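Local coordinates for putative TetR-family transcriptional regulator (Streptomyces coelicolor, PDB 2HXO), which probably binds DNA and regulates transcription as a member of the TetR family, at residues E182-L194 with T202-D214. Numbering follows the deposited sequence.
Sequences EFLDTVSTAWEGL and TRAVADQVRGHDD
With CG of Arg-210 anti to the backbone N (chi1 -160°) and a kink further out at chi3 (-48°), the guanidinium turns back over helix 182-191. Asp-185 sets OD2 over one guanidinium face, 3.1 Å from Arg-210 NE; no N-H points at this oxygen, and the salt bridge rests on charge alone. Glu-192 OE2 completes the network with a long salt bridge, 3.6 Å from Arg-210 NH2. Arg-210 NH2 also makes a weak hydrogen bond to Ser-188 OG, and that hydroxyl donates to Ala-206 O (3.2 Å) from above the carbonyl plane, while Val-209 N reaches the same oxygen from the opposite face. Deeper in, Val-209 CG1 packs on Val-187 CG1 (3.7 Å) and its CG2 on Trp-191 CE3. Thr-202 CG2 lies 3.4 Å from Trp-191 CE3, and Val-187 CG1 comes in on the other side of the indole, both toward the rim. Arg-203 sets one guanidinium face over Glu-192 O, with NH2 3.0 Å from that oxygen but too poorly angled for a hydrogen bond. An alanine in place of Arg-203 is likely to uncover the type I turn from Trp-191 to Leu-194 and leave the carbonyls of Glu-192 and Leu-194 without the nearby positive charge. Phe-129 of the second subunit meets the Trp-191 ring, and Phe-147 of that subunit meets His-212 edge-to-face. Helix 182-191 and the returning segment 202-210, a short helix with an irregular continuation, thus pack antiparallel overall within the TetR-like C-terminal domain, at the dimer interface.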
ATOM      1  N   GLU A 182     -18.719  10.140   4.458  1.00 88.17           N
ATOM      2  CA  GLU A 182     -18.693  11.283   5.364  1.00 88.08           C
ATOM      3  C   GLU A 182     -17.305  11.928   5.350  1.00 87.52           C
ATOM      4  O   GLU A 182     -17.167  13.149   5.465  1.00 87.29           O
ATOM      5  CB  GLU A 182     -19.053  10.832   6.788  1.00 88.53           C
ATOM      6  CG  GLU A 182     -18.411   9.502   7.212  1.00 89.81           C
ATOM      7  CD  GLU A 182     -19.259   8.272   6.864  1.00 89.73           C
ATOM      8  OE1 GLU A 182     -19.763   8.174   5.722  1.00 89.56           O
ATOM      9  OE2 GLU A 182     -19.412   7.394   7.738  1.00 89.09           O
ATOM     10  N   PHE A 183     -16.281  11.091   5.203  1.00 86.83           N
ATOM     11  CA  PHE A 183     -14.895  11.541   5.164  1.00 85.45           C
ATOM     12  C   PHE A 183     -14.621  12.358   3.902  1.00 84.23           C
ATOM     13  O   PHE A 183     -14.011  13.427   3.964  1.00 84.01           O
ATOM     14  CB  PHE A 183     -13.960  10.325   5.215  1.00 86.45           C
ATOM     15  CG  PHE A 183     -12.494  10.671   5.136  1.00 87.08           C
ATOM     16  CD1 PHE A 183     -11.903  11.491   6.094  1.00 87.67           C
ATOM     17  CD2 PHE A 183     -11.703  10.168   4.106  1.00 87.23           C
ATOM     18  CE1 PHE A 183     -10.541  11.808   6.027  1.00 87.93           C
ATOM     19  CE2 PHE A 183     -10.342  10.477   4.028  1.00 87.55           C
ATOM     20  CZ  PHE A 183      -9.760  11.299   4.991  1.00 87.79           C
ATOM     21  N   LEU A 184     -15.081  11.852   2.760  1.00 82.77           N
ATOM     22  CA  LEU A 184     -14.874  12.520   1.478  1.00 81.06           C
ATOM     23  C   LEU A 184     -15.410  13.951   1.432  1.00 80.15           C
ATOM     24  O   LEU A 184     -14.734  14.860   0.945  1.00 79.99           O
ATOM     25  CB  LEU A 184     -15.503  11.695   0.351  1.00 80.70           C
ATOM     26  CG  LEU A 184     -14.915  10.300   0.099  1.00 80.53           C
ATOM     27  CD1 LEU A 184     -15.691   9.620  -1.019  1.00 80.36           C
ATOM     28  CD2 LEU A 184     -13.441  10.404  -0.265  1.00 79.94           C
ATOM     29  N   ASP A 185     -16.624  14.152   1.933  1.00 78.83           N
ATOM     30  CA  ASP A 185     -17.220  15.479   1.933  1.00 77.14           C
ATOM     31  C   ASP A 185     -16.404  16.449   2.778  1.00 75.19           C
ATOM     32  O   ASP A 185     -16.165  17.586   2.370  1.00 74.87           O
ATOM     33  CB  ASP A 185     -18.664  15.416   2.448  1.00 79.04           C
ATOM     34  CG  ASP A 185     -19.275  16.798   2.659  1.00 80.28           C
ATOM     35  OD1 ASP A 185     -19.204  17.312   3.800  1.00 81.26           O
ATOM     36  OD2 ASP A 185     -19.812  17.374   1.682  1.00 80.05           O
ATOM     37  N   THR A 186     -15.977  15.993   3.952  1.00 73.07           N
ATOM     38  CA  THR A 186     -15.179  16.818   4.859  1.00 70.69           C
ATOM     39  C   THR A 186     -13.881  17.246   4.179  1.00 69.04           C
ATOM     40  O   THR A 186     -13.449  18.393   4.305  1.00 68.59           O
ATOM     41  CB  THR A 186     -14.822  16.049   6.140  1.00 70.80           C
ATOM     42  OG1 THR A 186     -16.003  15.441   6.677  1.00 71.02           O
ATOM     43  CG2 THR A 186     -14.224  16.991   7.175  1.00 70.62           C
ATOM     44  N   VAL A 187     -13.266  16.306   3.465  1.00 67.23           N
ATOM     45  CA  VAL A 187     -12.023  16.558   2.742  1.00 65.13           C
ATOM     46  C   VAL A 187     -12.264  17.586   1.643  1.00 63.96           C
ATOM     47  O   VAL A 187     -11.515  18.555   1.505  1.00 62.51           O
ATOM     48  CB  VAL A 187     -11.485  15.265   2.073  1.00 64.91           C
ATOM     49  CG1 VAL A 187     -10.289  15.596   1.199  1.00 64.53           C
ATOM     50  CG2 VAL A 187     -11.101  14.243   3.131  1.00 63.91           C
ATOM     51  N   SER A 188     -13.317  17.361   0.864  1.00 62.76           N
ATOM     52  CA  SER A 188     -13.664  18.250  -0.232  1.00 62.10           C
ATOM     53  C   SER A 188     -13.774  19.706   0.209  1.00 61.70           C
ATOM     54  O   SER A 188     -13.173  20.594  -0.403  1.00 61.05           O
ATOM     55  CB  SER A 188     -14.977  17.799  -0.876  1.00 62.14           C
ATOM     56  OG  SER A 188     -15.291  18.603  -1.997  1.00 62.46           O
ATOM     57  N   THR A 189     -14.539  19.963   1.266  1.00 61.88           N
ATOM     58  CA  THR A 189     -14.689  21.336   1.729  1.00 62.53           C
ATOM     59  C   THR A 189     -13.395  21.846   2.351  1.00 61.42           C
ATOM     60  O   THR A 189     -12.981  22.977   2.088  1.00 60.95           O
ATOM     61  CB  THR A 189     -15.866  21.483   2.729  1.00 63.98           C
ATOM     62  OG1 THR A 189     -15.862  20.396   3.655  1.00 66.19           O
ATOM     63  CG2 THR A 189     -17.187  21.490   1.984  1.00 65.78           C
ATOM     64  N   ALA A 190     -12.744  21.012   3.158  1.00 60.22           N
ATOM     65  CA  ALA A 190     -11.485  21.405   3.787  1.00 58.74           C
ATOM     66  C   ALA A 190     -10.473  21.863   2.740  1.00 58.07           C
ATOM     67  O   ALA A 190      -9.791  22.871   2.930  1.00 57.53           O
ATOM     68  CB  ALA A 190     -10.913  20.246   4.590  1.00 59.20           C
ATOM     69  N   TRP A 191     -10.378  21.118   1.638  1.00 57.17           N
ATOM     70  CA  TRP A 191      -9.448  21.453   0.558  1.00 57.25           C
ATOM     71  C   TRP A 191      -9.863  22.737  -0.143  1.00 57.76           C
ATOM     72  O   TRP A 191      -9.017  23.536  -0.546  1.00 57.10           O
ATOM     73  CB  TRP A 191      -9.363  20.302  -0.456  1.00 56.09           C
ATOM     74  CG  TRP A 191      -8.500  19.164   0.013  1.00 55.89           C
ATOM     75  CD1 TRP A 191      -8.040  18.960   1.284  1.00 54.55           C
ATOM     76  CD2 TRP A 191      -7.999  18.074  -0.775  1.00 55.81           C
ATOM     77  NE1 TRP A 191      -7.283  17.818   1.336  1.00 56.02           N
ATOM     78  CE2 TRP A 191      -7.238  17.251   0.090  1.00 55.86           C
ATOM     79  CE3 TRP A 191      -8.115  17.712  -2.126  1.00 55.62           C
ATOM     80  CZ2 TRP A 191      -6.594  16.085  -0.352  1.00 55.73           C
ATOM     81  CZ3 TRP A 191      -7.472  16.545  -2.567  1.00 55.65           C
ATOM     82  CH2 TRP A 191      -6.723  15.750  -1.679  1.00 55.86           C
ATOM     83  N   GLU A 192     -11.172  22.926  -0.282  1.00 58.82           N
ATOM     84  CA  GLU A 192     -11.715  24.125  -0.916  1.00 60.08           C
ATOM     85  C   GLU A 192     -11.378  25.370  -0.100  1.00 59.21           C
ATOM     86  O   GLU A 192     -11.696  26.486  -0.502  1.00 59.53           O
ATOM     87  CB  GLU A 192     -13.235  23.992  -1.083  1.00 61.84           C
ATOM     88  CG  GLU A 192     -13.628  23.155  -2.291  1.00 65.72           C
ATOM     89  CD  GLU A 192     -15.111  22.851  -2.355  1.00 68.13           C
ATOM     90  OE1 GLU A 192     -15.565  22.377  -3.420  1.00 68.67           O
ATOM     91  OE2 GLU A 192     -15.818  23.073  -1.345  1.00 70.18           O
ATOM     92  N   GLY A 193     -10.731  25.166   1.045  1.00 58.32           N
ATOM     93  CA  GLY A 193     -10.336  26.270   1.900  1.00 56.88           C
ATOM     94  C   GLY A 193      -8.870  26.623   1.690  1.00 56.36           C
ATOM     95  O   GLY A 193      -8.379  27.635   2.198  1.00 55.58           O
ATOM     96  N   LEU A 194      -8.167  25.784   0.936  1.00 55.47           N
ATOM     97  CA  LEU A 194      -6.757  26.020   0.659  1.00 55.09           C
ATOM     98  C   LEU A 194      -6.629  27.263  -0.209  1.00 55.44           C
ATOM     99  O   LEU A 194      -7.522  27.564  -0.999  1.00 55.99           O
ATOM    100  CB  LEU A 194      -6.152  24.806  -0.053  1.00 53.48           C
ATOM    101  CG  LEU A 194      -6.039  23.543   0.808  1.00 53.02           C
ATOM    102  CD1 LEU A 194      -5.639  22.352  -0.040  1.00 52.33           C
ATOM    103  CD2 LEU A 194      -5.026  23.780   1.912  1.00 52.84           C
ATOM    104  N   THR A 202      -5.026  21.500  -6.633  1.00 47.36           N
ATOM    105  CA  THR A 202      -5.908  20.946  -5.614  1.00 48.32           C
ATOM    106  C   THR A 202      -7.235  21.689  -5.595  1.00 50.07           C
ATOM    107  O   THR A 202      -8.295  21.083  -5.445  1.00 49.90           O
ATOM    108  CB  THR A 202      -5.256  21.018  -4.205  1.00 47.67           C
ATOM    109  OG1 THR A 202      -3.956  20.411  -4.244  1.00 46.42           O
ATOM    110  CG2 THR A 202      -6.104  20.285  -3.184  1.00 45.94           C
ATOM    111  N   ARG A 203      -7.175  23.006  -5.762  1.00 51.97           N
ATOM    112  CA  ARG A 203      -8.384  23.813  -5.768  1.00 55.00           C
ATOM    113  C   ARG A 203      -9.233  23.509  -7.008  1.00 55.54           C
ATOM    114  O   ARG A 203     -10.464  23.480  -6.938  1.00 55.60           O
ATOM    115  CB  ARG A 203      -8.019  25.303  -5.715  1.00 57.29           C
ATOM    116  CG  ARG A 203      -9.123  26.181  -5.153  1.00 59.69           C
ATOM    117  CD  ARG A 203      -9.592  25.674  -3.793  1.00 61.12           C
ATOM    118  NE  ARG A 203     -10.953  26.125  -3.513  1.00 63.86           N
ATOM    119  CZ  ARG A 203     -11.283  27.387  -3.255  1.00 64.09           C
ATOM    120  NH1 ARG A 203     -10.342  28.325  -3.230  1.00 63.71           N
ATOM    121  NH2 ARG A 203     -12.558  27.712  -3.051  1.00 63.16           N
ATOM    122  N   ALA A 204      -8.567  23.256  -8.134  1.00 55.89           N
ATOM    123  CA  ALA A 204      -9.252  22.945  -9.384  1.00 56.66           C
ATOM    124  C   ALA A 204     -10.019  21.623  -9.333  1.00 57.47           C
ATOM    125  O   ALA A 204     -11.039  21.462 -10.003  1.00 58.77           O
ATOM    126  CB  ALA A 204      -8.241  22.907 -10.524  1.00 54.93           C
ATOM    127  N   VAL A 205      -9.535  20.680  -8.533  1.00 58.62           N
ATOM    128  CA  VAL A 205     -10.162  19.364  -8.432  1.00 59.33           C
ATOM    129  C   VAL A 205     -10.881  19.145  -7.106  1.00 59.63           C
ATOM    130  O   VAL A 205     -11.610  18.171  -6.944  1.00 59.46           O
ATOM    131  CB  VAL A 205      -9.095  18.249  -8.598  1.00 60.09           C
ATOM    132  CG1 VAL A 205      -9.761  16.890  -8.716  1.00 61.28           C
ATOM    133  CG2 VAL A 205      -8.240  18.533  -9.818  1.00 60.81           C
ATOM    134  N   ALA A 206     -10.668  20.054  -6.163  1.00 60.37           N
ATOM    135  CA  ALA A 206     -11.269  19.970  -4.835  1.00 62.09           C
ATOM    136  C   ALA A 206     -12.660  19.339  -4.770  1.00 63.20           C
ATOM    137  O   ALA A 206     -12.872  18.363  -4.048  1.00 62.75           O
ATOM    138  CB  ALA A 206     -11.311  21.362  -4.202  1.00 62.82           C
ATOM    139  N   ASP A 207     -13.602  19.905  -5.514  1.00 64.94           N
ATOM    140  CA  ASP A 207     -14.978  19.413  -5.528  1.00 67.41           C
ATOM    141  C   ASP A 207     -15.119  17.952  -5.942  1.00 67.62           C
ATOM    142  O   ASP A 207     -16.001  17.243  -5.447  1.00 67.43           O
ATOM    143  CB  ASP A 207     -15.832  20.298  -6.444  1.00 69.84           C
ATOM    144  CG  ASP A 207     -15.186  20.532  -7.798  1.00 71.68           C
ATOM    145  OD1 ASP A 207     -15.692  21.375  -8.568  1.00 73.29           O
ATOM    146  OD2 ASP A 207     -14.170  19.873  -8.095  1.00 73.13           O
ATOM    147  N   GLN A 208     -14.255  17.504  -6.846  1.00 67.63           N
ATOM    148  CA  GLN A 208     -14.297  16.127  -7.322  1.00 68.83           C
ATOM    149  C   GLN A 208     -14.059  15.111  -6.211  1.00 68.83           C
ATOM    150  O   GLN A 208     -14.317  13.925  -6.393  1.00 69.05           O
ATOM    151  CB  GLN A 208     -13.270  15.919  -8.437  1.00 69.50           C
ATOM    152  CG  GLN A 208     -13.606  16.652  -9.718  1.00 71.24           C
ATOM    153  CD  GLN A 208     -12.511  16.544 -10.761  1.00 72.83           C
ATOM    154  OE1 GLN A 208     -12.113  15.445 -11.159  1.00 73.36           O
ATOM    155  NE2 GLN A 208     -12.018  17.691 -11.213  1.00 73.36           N
ATOM    156  N   VAL A 209     -13.570  15.570  -5.063  1.00 69.51           N
ATOM    157  CA  VAL A 209     -13.323  14.666  -3.942  1.00 70.10           C
ATOM    158  C   VAL A 209     -14.652  14.091  -3.465  1.00 70.94           C
ATOM    159  O   VAL A 209     -14.766  12.893  -3.186  1.00 71.03           O
ATOM    160  CB  VAL A 209     -12.663  15.390  -2.745  1.00 70.07           C
ATOM    161  CG1 VAL A 209     -12.490  14.416  -1.591  1.00 69.53           C
ATOM    162  CG2 VAL A 209     -11.318  15.977  -3.149  1.00 70.02           C
ATOM    163  N   ARG A 210     -15.650  14.967  -3.373  1.00 71.61           N
ATOM    164  CA  ARG A 210     -16.992  14.605  -2.924  1.00 71.61           C
ATOM    165  C   ARG A 210     -17.665  13.707  -3.953  1.00 70.54           C
ATOM    166  O   ARG A 210     -17.761  14.066  -5.125  1.00 70.93           O
ATOM    167  CB  ARG A 210     -17.822  15.879  -2.724  1.00 73.26           C
ATOM    168  CG  ARG A 210     -19.052  15.735  -1.826  1.00 75.14           C
ATOM    169  CD  ARG A 210     -19.627  17.112  -1.502  1.00 76.50           C
ATOM    170  NE  ARG A 210     -18.577  18.039  -1.071  1.00 78.23           N
ATOM    171  CZ  ARG A 210     -18.742  19.349  -0.910  1.00 78.87           C
ATOM    172  NH1 ARG A 210     -19.926  19.905  -1.140  1.00 80.34           N
ATOM    173  NH2 ARG A 210     -17.721  20.108  -0.533  1.00 78.74           N
ATOM    174  N   GLY A 211     -18.125  12.540  -3.517  1.00 69.53           N
ATOM    175  CA  GLY A 211     -18.779  11.624  -4.435  1.00 69.46           C
ATOM    176  C   GLY A 211     -17.790  10.799  -5.239  1.00 69.06           C
ATOM    177  O   GLY A 211     -18.157  10.100  -6.188  1.00 68.95           O
ATOM    178  N   HIS A 212     -16.522  10.896  -4.866  1.00 68.39           N
ATOM    179  CA  HIS A 212     -15.472  10.146  -5.532  1.00 66.78           C
ATOM    180  C   HIS A 212     -15.600   8.693  -5.097  1.00 64.27           C
ATOM    181  O   HIS A 212     -15.497   8.390  -3.910  1.00 64.70           O
ATOM    182  CB  HIS A 212     -14.103  10.707  -5.130  1.00 68.56           C
ATOM    183  CG  HIS A 212     -12.970   9.753  -5.345  1.00 70.48           C
ATOM    184  ND1 HIS A 212     -12.342   9.098  -4.306  1.00 70.72           N
ATOM    185  CD2 HIS A 212     -12.368   9.322  -6.480  1.00 70.87           C
ATOM    186  CE1 HIS A 212     -11.401   8.307  -4.792  1.00 71.53           C
ATOM    187  NE2 HIS A 212     -11.396   8.426  -6.108  1.00 70.84           N
ATOM    188  N   ASP A 213     -15.842   7.800  -6.052  1.00 61.58           N
ATOM    189  CA  ASP A 213     -15.980   6.380  -5.743  1.00 58.41           C
ATOM    190  C   ASP A 213     -14.614   5.704  -5.691  1.00 56.24           C
ATOM    191  O   ASP A 213     -13.856   5.726  -6.662  1.00 56.86           O
ATOM    192  CB  ASP A 213     -16.872   5.684  -6.781  1.00 58.54           C
ATOM    193  CG  ASP A 213     -17.043   4.189  -6.500  1.00 59.91           C
ATOM    194  OD1 ASP A 213     -16.818   3.760  -5.344  1.00 59.92           O
ATOM    195  OD2 ASP A 213     -17.414   3.441  -7.429  1.00 59.84           O
ATOM    196  N   ASP A 214     -14.305   5.107  -4.546  1.00 52.83           N
ATOM    197  CA  ASP A 214     -13.030   4.436  -4.345  1.00 50.45           C
ATOM    198  C   ASP A 214     -12.854   3.250  -5.296  1.00 48.50           C
ATOM    199  O   ASP A 214     -11.816   3.112  -5.936  1.00 47.49           O
ATOM    200  CB  ASP A 214     -12.917   3.953  -2.897  1.00 51.15           C
ATOM    201  CG  ASP A 214     -13.040   5.082  -1.892  1.00 55.80           C
ATOM    202  OD1 ASP A 214     -12.117   5.926  -1.827  1.00 57.33           O
ATOM    203  OD2 ASP A 214     -14.063   5.131  -1.170  1.00 57.14           O
TER